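Local coordinates for DUF871 domain-containing protein (Enterococcus faecalis, PDB 2P0O) that is of unknown function but is probably a MupG-type 6-phospho-N-acetylmuramidase, cleaving 6-phospho-N-acetylmuramic acid from sugars recovered from the cell wall, at residues V9-I15 with R51-L55; D32-L38 with M64-I70; S252-I258 with N333-R337; G303-I307 with G317-V321. All blocks are in the same frame, centred on the assembly; numbering follows the deposited sequence.

Overall arrangement
The four contacts fall into two pairs, one in each domain. Contacts 1 and 2 belong to the N-terminal TIM barrel and meet directly: Val9 O accepts a probable hydrogen bond from Thr36 OG1 at 2.8 Å, and Leu11 reaches Leu38. Helix 48-62, which supplies half of contact 1, connects the two strands of contact 2. Contacts 3 and 4, their centres about 8 Å apart, share the antiparallel sheet of the C-terminal domain, where Ile335 and Thr336 both pair with Val305. Centres of contacts 2 and 4 lie about 43 Å apart. The sodium ion is bound by Met211, Asp213 and Val216, none of which belongs to the four contacts.

Contact 1 (V9-I15 with R51-L55); sequences VFLGEEI and RLTDL
Arg51 reaches from its helix to the carbonyl of Leu11 and makes the hydrogen bond that joins the two segments, NH1 to Leu11 O at 3.0 Å and nearly straight (167°). The oxygen lies at the edge of the guanidinium, within its plane, although the nitrogen stands above the plane of the Leu11 carbonyl. One face of the guanidinium rests on the peptide between Glu13 and Glu14, with Glu14 N centred 3.8 Å above it. Arg51 is extended from CG to NE, which lets the chain run along the loop as far as this peptide; Tyr48 adds a cation-pi contact. The Glu14 carboxylate stays short of a salt bridge, its OE1 4.2 Å from Arg51 NE. The Glu14 side chain, bent at chi2 (57°), turns back so that OE2 accepts from Ile15 N at 2.9 Å. Glu13 is engaged by Arg185. Beneath the polar layer, Ile15 pushes CD1 against the helix backbone, 3.6 Å from Arg51 O, and also touches Leu55 CB and Asp54 CB. Deeper still, Leu11 CD1 meets Leu52 CD1 at 3.8 Å, the two side chains crossing at about a right angle, and reaches Leu55 CD2 as well. Val9 closes the apolar patch against Leu55. A loop leaving the first barrel strand is thereby clamped to the start of the helix that follows the second, at the C-terminal mouth of a TIM barrel.

Contact 2 (D32-L38 with M64-I70); sequences DGIFTSL and MKIMVDI
Ile34 and Thr36 lie against Met64, Ile66 and Val68 in a well-packed layer on the side of the sheet that carries helix 48-62. The Ile34 CG1 branch meets the selenomethionine methyl of Met64, CE, at 4.0 Å. Thr36 and Val68 run side by side, their CG2 methyls 3.8 Å apart. Thr36 OG1 lies anti to the backbone N (chi1 -171°), turned to Val9, leaving CG2 to face Val68. Leu55 and Ala59 of the helix cover Ile34 and Ile66. The backbones are neighbouring parallel strands, the second and third of the eight-stranded TIM barrel, with axes 4.6 Å apart. Hydrogen bonds alternate between them, from Lys65 N to Asp32 O through to Leu38 N to Asp69 O at 2.8 Å.

The face bearing Phe35, Met67 and Asp69 looks into the barrel, and its apolar part is equally well packed. Phe35 swings its ring toward the neighbouring strand, CD1 on Met67 CG at 3.8 Å and CZ on Asp69 CB at 3.6 Å; Phe177 meets the ring edge-to-face. Toward the C-terminal mouth the backbone stays tightly bonded, but the partly exposed side chains meet more loosely: Ser37 OG reaches Asp69 OD1 only weakly, at 3.4 Å, while Asp69 OD2 forms a salt bridge with Arg97. At the other end, likewise partly exposed, Asp32 and Lys65 turn to Lys27 and Asp115, respectively.

Contact 3 (S252-I258 with N333-R337); sequences SRYLKRI and NTITR
A type I turn from Ser252 to Leu255 leads into the short helix 255-258 and lies over the strand at Ile335, the CA atoms of Ser252 and Ile335 being 5.8 Å apart. The hydroxyl of Ser252 closes an ST turn by accepting from Tyr254 N at 2.9 Å; it also pairs with Glu295. That oxygen, trans to the Ser252 nitrogen (chi1 177°), also lies against two ends of the Ile335 side chain, CG2 at 3.5 Å and CD1 at 3.6 Å. Ile335 thus packs against the turn. Its CG2 branch also lies beneath the backbone of Leu255, while the other branch, folded at chi2 (-55°), carries CD1 to the edge of the Tyr254 ring, near the ring plane and 3.7 Å from Tyr254 CB. Ile335 and Thr336 both stand opposite Val305, forming a classic beta bulge at the outer strand of a four-stranded antiparallel sheet, within a domain related by sequence to the cyclophilin-like clan. The bulge allows consecutive side chains to face the helix: Thr336 offers CG2 to Leu255 CD1 at 4.0 Å, and its hydroxyl turns to Ala248 O. Ile258 reaches both residues from the end of the short helix, its CG2 4.2 Å from Ile335 CG1. Further back along the strand, the amide of Asn333 passes obliquely by the Tyr254 ring, their planes 24° apart and ND2 3.6 Å from CE2 of that ring. Both polar ends are tied to the chain around Glu293: Tyr254 OH bonds Glu293 N, and Asn333 ND2 bonds Glu293 O.

Contact 4 (G303-I307 with G317-V321); sequences GTVTI and GEIQV
Strands 304-307 and 319-321 run antiparallel, with axes 4.7 Å apart, as the two arms of a beta hairpin in the middle of the C-terminal domain's four-stranded sheet. Thr306 and Gln320 form the hydrogen-bonded pair, Thr306 N to Gln320 O at 2.8 Å and Gln320 N to Thr306 O at 3.0 Å. Non-hydrogen-bonded pairs flank it, Val305 with Val321 and Ile307 with Ile319. These four apolar side chains share one face, the one on which Ile258 covers Val305. Ile307 sends CD1 to Ile319 CG1 at 4.1 Å and lays CG1 on Gly317 CA. Gly303 and Gly317, both at positive phi, bring the chain into the two arms. On the other face Thr306 and Gln320 meet through OG1 and CB, 3.5 Å apart. Beyond CG the Gln320 chain is extended, and its amide donates from NE2 to Glu318 OE2 at 2.7 Å, with the carboxylate oxygen in the amide plane; Glu318 is also held by Arg274. Two waters bridge the polar groups here: one accepts from Thr306 OG1 at 2.6 Å and donates to Glu318 O, and the other donates both to that hydroxyl and, at 2.8 Å, to Gln320 OE1.

Contact 1 (V9-I15 with R51-L55)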
loop_
_atom_site.group_PDB
_atom_site.type_symbol
_atom_site.label_atom_id
_atom_site.label_comp_id
_atom_site.label_asym_id
_atom_site.label_seq_id
_atom_site.Cartn_x
_atom_site.Cartn_y
_atom_site.Cartn_z
ATOM N N VAL A 9 8.388 9.312 -6.462
ATOM C CA VAL A 9 9.719 9.521 -6.996
ATOM C C VAL A 9 10.158 10.902 -6.556
ATOM O O VAL A 9 9.348 11.815 -6.508
ATOM C CB VAL A 9 9.739 9.376 -8.524
ATOM C CG1 VAL A 9 11.083 9.811 -9.086
ATOM C CG2 VAL A 9 9.448 7.926 -8.911
ATOM N N PHE A 10 11.423 11.026 -6.178
ATOM C CA PHE A 10 11.975 12.276 -5.632
ATOM C C PHE A 10 12.966 12.864 -6.627
ATOM O O PHE A 10 14.039 12.301 -6.871
ATOM C CB PHE A 10 12.599 12.019 -4.257
ATOM C CG PHE A 10 11.577 11.642 -3.214
ATOM C CD1 PHE A 10 11.110 10.328 -3.111
ATOM C CD2 PHE A 10 11.011 12.621 -2.394
ATOM C CE1 PHE A 10 10.116 9.990 -2.165
ATOM C CE2 PHE A 10 10.030 12.293 -1.445
ATOM C CZ PHE A 10 9.593 10.997 -1.317
ATOM N N LEU A 11 12.566 13.978 -7.238
ATOM C CA LEU A 11 13.365 14.584 -8.298
ATOM C C LEU A 11 14.354 15.626 -7.792
ATOM O O LEU A 11 14.945 16.349 -8.595
ATOM C CB LEU A 11 12.465 15.190 -9.382
ATOM C CG LEU A 11 11.559 14.187 -10.098
ATOM C CD1 LEU A 11 10.789 14.892 -11.202
ATOM C CD2 LEU A 11 12.399 13.046 -10.657
ATOM N N GLY A 12 14.520 15.694 -6.469
ATOM C CA GLY A 12 15.526 16.534 -5.823
ATOM C C GLY A 12 16.908 15.935 -6.011
ATOM O O GLY A 12 17.927 16.511 -5.617
ATOM N N GLU A 13 16.937 14.770 -6.637
ATOM C CA GLU A 13 18.183 14.078 -6.948
ATOM C C GLU A 13 18.114 13.551 -8.399
ATOM O O GLU A 13 17.025 13.432 -8.976
ATOM C CB GLU A 13 18.398 12.949 -5.916
ATOM C CG GLU A 13 18.850 13.438 -4.482
ATOM C CD GLU A 13 17.729 13.435 -3.398
ATOM O OE1 GLU A 13 16.741 12.652 -3.499
ATOM O OE2 GLU A 13 17.865 14.220 -2.417
ATOM N N GLU A 14 19.261 13.259 -9.003
ATOM C CA GLU A 14 19.275 12.725 -10.377
ATOM C C GLU A 14 18.679 11.311 -10.394
ATOM O O GLU A 14 18.907 10.532 -9.451
ATOM C CB GLU A 14 20.687 12.756 -10.973
ATOM C CG GLU A 14 20.800 12.263 -12.431
ATOM C CD GLU A 14 19.903 13.030 -13.412
ATOM O OE1 GLU A 14 20.327 14.122 -13.890
ATOM O OE2 GLU A 14 18.785 12.523 -13.712
ATOM N N ILE A 15 17.877 11.013 -11.423
ATOM C CA ILE A 15 17.193 9.716 -11.523
ATOM C C ILE A 15 18.206 8.598 -11.760
ATOM O O ILE A 15 18.714 8.458 -12.863
ATOM C CB ILE A 15 16.096 9.685 -12.629
ATOM C CG1 ILE A 15 15.163 10.900 -12.525
ATOM C CG2 ILE A 15 15.272 8.394 -12.524
ATOM C CD1 ILE A 15 14.091 10.965 -13.620
ATOM N N ARG A 51 14.965 16.713 -15.662
ATOM C CA ARG A 51 14.586 15.594 -14.784
ATOM C C ARG A 51 13.127 15.155 -15.003
ATOM O O ARG A 51 12.812 13.970 -15.047
ATOM C CB ARG A 51 14.831 15.947 -13.309
ATOM C CG ARG A 51 16.287 15.747 -12.885
ATOM C CD ARG A 51 16.550 16.160 -11.462
ATOM N NE ARG A 51 17.967 16.469 -11.292
ATOM C CZ ARG A 51 18.541 16.859 -10.153
ATOM N NH1 ARG A 51 17.836 16.993 -9.035
ATOM N NH2 ARG A 51 19.842 17.113 -10.135
ATOM N N LEU A 52 12.231 16.128 -15.127
ATOM C CA LEU A 52 10.812 15.865 -15.365
ATOM C C LEU A 52 10.592 15.316 -16.748
ATOM O O LEU A 52 9.746 14.448 -16.908
ATOM C CB LEU A 52 9.983 17.134 -15.158
ATOM C CG LEU A 52 8.454 17.069 -14.813
ATOM C CD1 LEU A 52 8.151 16.282 -13.524
ATOM C CD2 LEU A 52 7.864 18.476 -14.701
ATOM N N THR A 53 11.379 15.819 -17.767
ATOM C CA THR A 53 11.336 15.299 -19.110
ATOM C C THR A 53 11.802 13.843 -19.124
ATOM O O THR A 53 11.243 13.028 -19.854
ATOM C CB THR A 53 12.134 16.185 -20.150
ATOM O OG1 THR A 53 11.691 17.566 -20.006
ATOM C CG2 THR A 53 11.882 15.687 -21.606
ATOM N N ASP A 54 12.828 13.504 -18.330
ATOM C CA ASP A 54 13.322 12.058 -18.194
ATOM C C ASP A 54 12.252 11.164 -17.536
ATOM O O ASP A 54 12.040 10.011 -17.969
ATOM C CB ASP A 54 14.590 11.965 -17.337
ATOM C CG ASP A 54 15.765 12.721 -17.919
ATOM O OD1 ASP A 54 15.979 12.697 -19.179
ATOM O OD2 ASP A 54 16.496 13.348 -17.093
ATOM N N LEU A 55 11.596 11.677 -16.496
ATOM C CA LEU A 55 10.610 10.861 -15.756
ATOM C C LEU A 55 9.337 10.587 -16.586
ATOM O O LEU A 55 8.859 9.444 -16.662
ATOM C CB LEU A 55 10.251 11.485 -14.381
ATOM C CG LEU A 55 9.109 10.781 -13.606
ATOM C CD1 LEU A 55 9.496 9.369 -13.246
ATOM C CD2 LEU A 55 8.630 11.531 -12.350
#

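Contact 2 (D32-L38 with M64-I70)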
loop_
_atom_site.group_PDB
_atom_site.type_symbol
_atom_site.label_atom_id
_atom_site.label_comp_id
_atom_site.label_asym_id
_atom_site.label_seq_id
_atom_site.Cartn_x
_atom_site.Cartn_y
_atom_site.Cartn_z
ATOM N N ASP A 32 0.385 1.533 -11.092
ATOM C CA ASP A 32 0.127 2.278 -12.330
ATOM C C ASP A 32 0.315 3.772 -12.241
ATOM O O ASP A 32 0.024 4.489 -13.216
ATOM C CB ASP A 32 -1.293 2.025 -12.882
ATOM C CG ASP A 32 -1.524 0.586 -13.267
ATOM O OD1 ASP A 32 -0.685 0.015 -13.999
ATOM O OD2 ASP A 32 -2.560 0.028 -12.818
ATOM N N GLY A 33 0.778 4.244 -11.086
ATOM C CA GLY A 33 0.880 5.668 -10.830
ATOM C C GLY A 33 2.148 6.101 -10.133
ATOM O O GLY A 33 2.756 5.343 -9.350
ATOM N N ILE A 34 2.529 7.351 -10.424
ATOM C CA ILE A 34 3.630 8.025 -9.789
ATOM C C ILE A 34 3.149 9.350 -9.199
ATOM O O ILE A 34 2.372 10.089 -9.831
ATOM C CB ILE A 34 4.787 8.307 -10.780
ATOM C CG1 ILE A 34 5.359 6.994 -11.326
ATOM C CG2 ILE A 34 5.868 9.183 -10.106
ATOM C CD1 ILE A 34 6.114 7.141 -12.650
ATOM N N PHE A 35 3.612 9.620 -7.981
ATOM C CA PHE A 35 3.490 10.928 -7.334
ATOM C C PHE A 35 4.894 11.508 -7.166
ATOM O O PHE A 35 5.839 10.797 -6.797
ATOM C CB PHE A 35 2.792 10.809 -5.968
ATOM C CG PHE A 35 2.710 12.104 -5.190
ATOM C CD1 PHE A 35 1.605 12.958 -5.338
ATOM C CD2 PHE A 35 3.715 12.456 -4.268
ATOM C CE1 PHE A 35 1.498 14.162 -4.606
ATOM C CE2 PHE A 35 3.627 13.658 -3.523
ATOM C CZ PHE A 35 2.508 14.514 -3.674
ATOM N N THR A 36 5.026 12.799 -7.443
ATOM C CA THR A 36 6.274 13.498 -7.210
ATOM C C THR A 36 6.009 14.925 -6.739
ATOM O O THR A 36 5.093 15.599 -7.234
ATOM C CB THR A 36 7.212 13.453 -8.453
ATOM O OG1 THR A 36 8.504 13.975 -8.104
ATOM C CG2 THR A 36 6.640 14.246 -9.641
ATOM N N SER A 37 6.806 15.370 -5.775
ATOM C CA SER A 37 6.672 16.713 -5.216
ATOM C C SER A 37 7.923 17.524 -5.511
ATOM O O SER A 37 9.022 17.160 -5.110
ATOM C CB SER A 37 6.385 16.658 -3.702
ATOM O OG SER A 37 6.234 17.964 -3.147
ATOM N N LEU A 38 7.742 18.621 -6.236
ATOM C CA LEU A 38 8.859 19.442 -6.703
ATOM C C LEU A 38 9.026 20.774 -5.973
ATOM O O LEU A 38 8.066 21.551 -5.847
ATOM C CB LEU A 38 8.704 19.726 -8.189
ATOM C CG LEU A 38 9.404 18.812 -9.187
ATOM C CD1 LEU A 38 8.623 17.512 -9.402
ATOM C CD2 LEU A 38 9.566 19.561 -10.494
HETATM N N MSE A 64 2.126 4.788 -17.132
HETATM C CA MSE A 64 1.916 5.150 -15.750
HETATM C C MSE A 64 1.579 6.620 -15.688
HETATM O O MSE A 64 2.022 7.413 -16.516
HETATM C CB MSE A 64 3.166 4.868 -14.932
HETATM C CG MSE A 64 3.549 3.409 -14.896
HETATM SE SE MSE A 64 5.223 3.183 -13.914
HETATM C CE MSE A 64 4.610 3.167 -12.048
ATOM N N LYS A 65 0.784 6.968 -14.701
ATOM C CA LYS A 65 0.376 8.335 -14.504
ATOM C C LYS A 65 1.407 9.058 -13.651
ATOM O O LYS A 65 2.213 8.413 -12.960
ATOM C CB LYS A 65 -1.007 8.339 -13.868
ATOM C CG LYS A 65 -2.033 7.705 -14.808
ATOM C CD LYS A 65 -3.445 7.793 -14.267
ATOM C CE LYS A 65 -4.042 9.160 -14.538
ATOM N NZ LYS A 65 -5.319 9.318 -13.785
ATOM N N ILE A 66 1.411 10.389 -13.742
ATOM C CA ILE A 66 2.251 11.228 -12.904
ATOM C C ILE A 66 1.458 12.411 -12.366
ATOM O O ILE A 66 1.004 13.273 -13.121
ATOM C CB ILE A 66 3.484 11.806 -13.638
ATOM C CG1 ILE A 66 4.369 10.712 -14.246
ATOM C CG2 ILE A 66 4.302 12.637 -12.676
ATOM C CD1 ILE A 66 5.566 11.268 -15.062
HETATM N N MSE A 67 1.298 12.442 -11.054
HETATM C CA MSE A 67 0.718 13.579 -10.390
HETATM C C MSE A 67 1.908 14.385 -9.887
HETATM O O MSE A 67 2.778 13.848 -9.176
HETATM C CB MSE A 67 -0.201 13.078 -9.264
HETATM C CG MSE A 67 -0.640 14.120 -8.202
HETATM SE SE MSE A 67 -1.617 15.602 -9.044
HETATM C CE MSE A 67 -3.212 14.699 -9.740
ATOM N N VAL A 68 1.974 15.659 -10.260
ATOM C CA VAL A 68 3.051 16.522 -9.785
ATOM C C VAL A 68 2.537 17.544 -8.758
ATOM O O VAL A 68 1.687 18.400 -9.060
ATOM C CB VAL A 68 3.777 17.287 -10.937
ATOM C CG1 VAL A 68 4.830 18.235 -10.383
ATOM C CG2 VAL A 68 4.402 16.325 -11.978
ATOM N N ASP A 69 3.071 17.462 -7.549
ATOM C CA ASP A 69 2.760 18.432 -6.525
ATOM C C ASP A 69 3.830 19.524 -6.602
ATOM O O ASP A 69 5.019 19.272 -6.414
ATOM C CB ASP A 69 2.693 17.753 -5.156
ATOM C CG ASP A 69 2.392 18.727 -4.023
ATOM O OD1 ASP A 69 3.266 19.543 -3.667
ATOM O OD2 ASP A 69 1.284 18.664 -3.468
ATOM N N ILE A 70 3.392 20.738 -6.903
ATOM C CA ILE A 70 4.310 21.836 -7.195
ATOM C C ILE A 70 3.639 23.167 -6.876
ATOM O O ILE A 70 2.430 23.328 -7.086
ATOM C CB ILE A 70 4.762 21.771 -8.690
ATOM C CG1 ILE A 70 5.872 22.768 -9.013
ATOM C CG2 ILE A 70 3.574 21.916 -9.644
ATOM C CD1 ILE A 70 6.464 22.549 -10.411
#

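Contact 3 (S252-I258 with N333-R337)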
loop_
_atom_site.group_PDB
_atom_site.type_symbol
_atom_site.label_atom_id
_atom_site.label_comp_id
_atom_site.label_asym_id
_atom_site.label_seq_id
_atom_site.Cartn_x
_atom_site.Cartn_y
_atom_site.Cartn_z
ATOM N N SER A 252 9.472 -28.773 14.786
ATOM C CA SER A 252 8.275 -29.594 14.756
ATOM C C SER A 252 8.280 -30.640 13.626
ATOM O O SER A 252 8.699 -30.346 12.497
ATOM C CB SER A 252 7.057 -28.685 14.616
ATOM O OG SER A 252 5.911 -29.463 14.507
ATOM N N ARG A 253 7.798 -31.843 13.934
ATOM C CA ARG A 253 7.505 -32.862 12.919
ATOM C C ARG A 253 6.366 -32.435 11.978
ATOM O O ARG A 253 6.189 -33.022 10.914
ATOM C CB ARG A 253 7.134 -34.191 13.589
ATOM C CG ARG A 253 6.316 -35.178 12.695
ATOM C CD ARG A 253 6.007 -36.555 13.336
ATOM N NE ARG A 253 7.210 -37.135 13.933
ATOM C CZ ARG A 253 7.515 -37.026 15.225
ATOM N NH1 ARG A 253 8.648 -37.556 15.685
ATOM N NH2 ARG A 253 6.682 -36.379 16.053
ATOM N N TYR A 254 5.606 -31.420 12.363
ATOM C CA TYR A 254 4.448 -31.018 11.581
ATOM C C TYR A 254 4.665 -29.743 10.799
ATOM O O TYR A 254 3.714 -29.198 10.220
ATOM C CB TYR A 254 3.204 -30.942 12.472
ATOM C CG TYR A 254 3.029 -32.240 13.192
ATOM C CD1 TYR A 254 2.770 -33.419 12.476
ATOM C CD2 TYR A 254 3.218 -32.330 14.568
ATOM C CE1 TYR A 254 2.651 -34.654 13.126
ATOM C CE2 TYR A 254 3.101 -33.566 15.228
ATOM C CZ TYR A 254 2.818 -34.714 14.499
ATOM O OH TYR A 254 2.701 -35.923 15.130
ATOM N N LEU A 255 5.910 -29.280 10.760
ATOM C CA LEU A 255 6.221 -28.041 10.060
ATOM C C LEU A 255 5.867 -28.115 8.568
ATOM O O LEU A 255 5.258 -27.185 8.032
ATOM C CB LEU A 255 7.679 -27.610 10.272
ATOM C CG LEU A 255 8.117 -26.267 9.646
ATOM C CD1 LEU A 255 7.333 -25.067 10.131
ATOM C CD2 LEU A 255 9.632 -26.012 9.807
ATOM N N LYS A 256 6.229 -29.220 7.920
ATOM C CA LYS A 256 6.005 -29.402 6.480
ATOM C C LYS A 256 4.540 -29.487 6.111
ATOM O O LYS A 256 4.161 -29.115 5.004
ATOM C CB LYS A 256 6.738 -30.637 5.959
ATOM C CG LYS A 256 8.216 -30.563 6.244
ATOM C CD LYS A 256 9.111 -31.135 5.138
ATOM C CE LYS A 256 10.474 -30.423 5.188
ATOM N NZ LYS A 256 10.273 -28.937 5.479
ATOM N N ARG A 257 3.722 -29.993 7.030
ATOM C CA ARG A 257 2.293 -30.028 6.824
ATOM C C ARG A 257 1.750 -28.635 6.775
ATOM O O ARG A 257 0.770 -28.384 6.077
ATOM C CB ARG A 257 1.579 -30.746 7.970
ATOM C CG ARG A 257 1.263 -32.164 7.696
ATOM C CD ARG A 257 0.231 -32.659 8.671
ATOM N NE ARG A 257 0.136 -34.112 8.572
ATOM C CZ ARG A 257 -0.997 -34.806 8.643
ATOM N NH1 ARG A 257 -0.952 -36.139 8.528
ATOM N NH2 ARG A 257 -2.168 -34.185 8.827
ATOM N N ILE A 258 2.332 -27.729 7.553
ATOM C CA ILE A 258 1.753 -26.397 7.586
ATOM C C ILE A 258 2.348 -25.395 6.605
ATOM O O ILE A 258 1.712 -24.393 6.319
ATOM C CB ILE A 258 1.518 -25.809 9.039
ATOM C CG1 ILE A 258 2.557 -24.769 9.500
ATOM C CG2 ILE A 258 1.137 -26.893 10.097
ATOM C CD1 ILE A 258 3.844 -24.784 8.986
ATOM N N ASN A 333 -1.445 -28.996 18.993
ATOM C CA ASN A 333 0.007 -28.804 18.888
ATOM C C ASN A 333 0.361 -27.414 18.380
ATOM O O ASN A 333 -0.265 -26.904 17.420
ATOM C CB ASN A 333 0.631 -29.835 17.945
ATOM C CG ASN A 333 0.587 -31.245 18.502
ATOM O OD1 ASN A 333 0.336 -31.462 19.694
ATOM N ND2 ASN A 333 0.847 -32.212 17.642
ATOM N N THR A 334 1.348 -26.792 19.012
ATOM C CA THR A 334 1.816 -25.492 18.550
ATOM C C THR A 334 3.053 -25.744 17.717
ATOM O O THR A 334 3.994 -26.376 18.196
ATOM C CB THR A 334 2.146 -24.565 19.736
ATOM O OG1 THR A 334 2.870 -25.326 20.715
ATOM C CG2 THR A 334 0.859 -24.069 20.382
ATOM N N ILE A 335 3.045 -25.268 16.473
ATOM C CA ILE A 335 4.081 -25.649 15.494
ATOM C C ILE A 335 5.073 -24.527 15.303
ATOM O O ILE A 335 6.270 -24.723 15.404
ATOM C CB ILE A 335 3.484 -25.963 14.076
ATOM C CG1 ILE A 335 2.266 -26.900 14.157
ATOM C CG2 ILE A 335 4.590 -26.500 13.121
ATOM C CD1 ILE A 335 2.570 -28.177 14.903
ATOM N N THR A 336 4.574 -23.347 14.974
ATOM C CA THR A 336 5.454 -22.207 14.791
ATOM C C THR A 336 4.576 -20.968 14.950
ATOM O O THR A 336 3.414 -21.088 15.364
ATOM C CB THR A 336 6.212 -22.277 13.427
ATOM O OG1 THR A 336 6.974 -21.099 13.243
ATOM C CG2 THR A 336 5.254 -22.397 12.236
ATOM N N ARG A 337 5.123 -19.804 14.603
ATOM C CA ARG A 337 4.438 -18.536 14.735
ATOM C C ARG A 337 4.731 -17.633 13.540
ATOM O O ARG A 337 5.873 -17.566 13.104
ATOM C CB ARG A 337 4.913 -17.841 16.011
ATOM C CG ARG A 337 3.947 -16.734 16.459
ATOM C CD ARG A 337 4.265 -16.211 17.846
ATOM N NE ARG A 337 3.353 -15.103 18.134
ATOM C CZ ARG A 337 3.525 -14.183 19.079
ATOM N NH1 ARG A 337 4.568 -14.230 19.912
ATOM N NH2 ARG A 337 2.625 -13.211 19.192
#

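Contact 4 (G303-I307 with G317-V321)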
loop_
_atom_site.group_PDB
_atom_site.type_symbol
_atom_site.label_atom_id
_atom_site.label_comp_id
_atom_site.label_asym_id
_atom_site.label_seq_id
_atom_site.Cartn_x
_atom_site.Cartn_y
_atom_site.Cartn_z
ATOM N N GLY A 303 -0.842 -15.154 16.091
ATOM C CA GLY A 303 0.066 -15.543 15.000
ATOM C C GLY A 303 0.517 -16.977 15.096
ATOM O O GLY A 303 1.143 -17.475 14.185
ATOM N N THR A 304 0.183 -17.644 16.201
ATOM C CA THR A 304 0.556 -19.031 16.427
ATOM C C THR A 304 -0.089 -19.970 15.406
ATOM O O THR A 304 -1.315 -19.948 15.200
ATOM C CB THR A 304 0.319 -19.480 17.914
ATOM O OG1 THR A 304 1.148 -18.693 18.803
ATOM C CG2 THR A 304 0.705 -20.953 18.123
ATOM N N VAL A 305 0.753 -20.761 14.747
ATOM C CA VAL A 305 0.301 -21.810 13.826
ATOM C C VAL A 305 0.219 -23.145 14.541
ATOM O O VAL A 305 1.206 -23.635 15.131
ATOM C CB VAL A 305 1.260 -21.944 12.620
ATOM C CG1 VAL A 305 0.694 -22.896 11.572
ATOM C CG2 VAL A 305 1.560 -20.570 12.022
ATOM N N THR A 306 -0.959 -23.755 14.461
ATOM C CA THR A 306 -1.286 -24.943 15.246
ATOM C C THR A 306 -1.860 -26.052 14.382
ATOM O O THR A 306 -2.417 -25.800 13.294
ATOM C CB THR A 306 -2.344 -24.628 16.374
ATOM O OG1 THR A 306 -3.624 -24.401 15.782
ATOM C CG2 THR A 306 -1.989 -23.382 17.139
ATOM N N ILE A 307 -1.739 -27.282 14.874
ATOM C CA ILE A 307 -2.417 -28.414 14.264
ATOM C C ILE A 307 -3.095 -29.217 15.369
ATOM O O ILE A 307 -2.474 -29.507 16.414
ATOM C CB ILE A 307 -1.444 -29.289 13.367
ATOM C CG1 ILE A 307 -2.216 -30.332 12.568
ATOM C CG2 ILE A 307 -0.319 -29.966 14.194
ATOM C CD1 ILE A 307 -1.411 -30.936 11.426
ATOM N N GLY A 317 -5.811 -32.824 12.942
ATOM C CA GLY A 317 -5.248 -32.376 11.688
ATOM C C GLY A 317 -5.739 -31.022 11.198
ATOM O O GLY A 317 -5.210 -30.499 10.226
ATOM N N GLU A 318 -6.769 -30.455 11.822
ATOM C CA GLU A 318 -7.146 -29.070 11.503
ATOM C C GLU A 318 -5.980 -28.138 11.773
ATOM O O GLU A 318 -5.344 -28.202 12.844
ATOM C CB GLU A 318 -8.346 -28.570 12.317
ATOM C CG GLU A 318 -8.805 -27.184 11.791
ATOM C CD GLU A 318 -10.150 -26.759 12.300
ATOM O OE1 GLU A 318 -11.116 -27.523 12.128
ATOM O OE2 GLU A 318 -10.238 -25.660 12.874
ATOM N N ILE A 319 -5.713 -27.280 10.804
ATOM C CA ILE A 319 -4.628 -26.302 10.906
ATOM C C ILE A 319 -5.264 -24.942 11.147
ATOM O O ILE A 319 -6.216 -24.544 10.448
ATOM C CB ILE A 319 -3.705 -26.321 9.636
ATOM C CG1 ILE A 319 -2.991 -27.673 9.513
ATOM C CG2 ILE A 319 -2.660 -25.193 9.650
ATOM C CD1 ILE A 319 -2.489 -28.024 8.102
ATOM N N GLN A 320 -4.744 -24.239 12.139
ATOM C CA GLN A 320 -5.205 -22.902 12.450
ATOM C C GLN A 320 -4.033 -21.936 12.624
ATOM O O GLN A 320 -2.887 -22.343 12.953
ATOM C CB GLN A 320 -6.005 -22.926 13.728
ATOM C CG GLN A 320 -7.205 -23.877 13.718
ATOM C CD GLN A 320 -8.045 -23.724 14.953
ATOM O OE1 GLN A 320 -7.585 -23.177 15.961
ATOM N NE2 GLN A 320 -9.268 -24.202 14.896
ATOM N N VAL A 321 -4.320 -20.669 12.390
ATOM C CA VAL A 321 -3.452 -19.592 12.816
ATOM C C VAL A 321 -4.320 -18.721 13.720
ATOM O O VAL A 321 -5.432 -18.311 13.315
ATOM C CB VAL A 321 -2.958 -18.768 11.600
ATOM C CG1 VAL A 321 -1.952 -17.679 12.026
ATOM C CG2 VAL A 321 -2.339 -19.690 10.516
HETATM O O HOH W 1 -5.287 -26.302 15.227
HETATM O O HOH W 2 -5.334 -23.141 17.705
#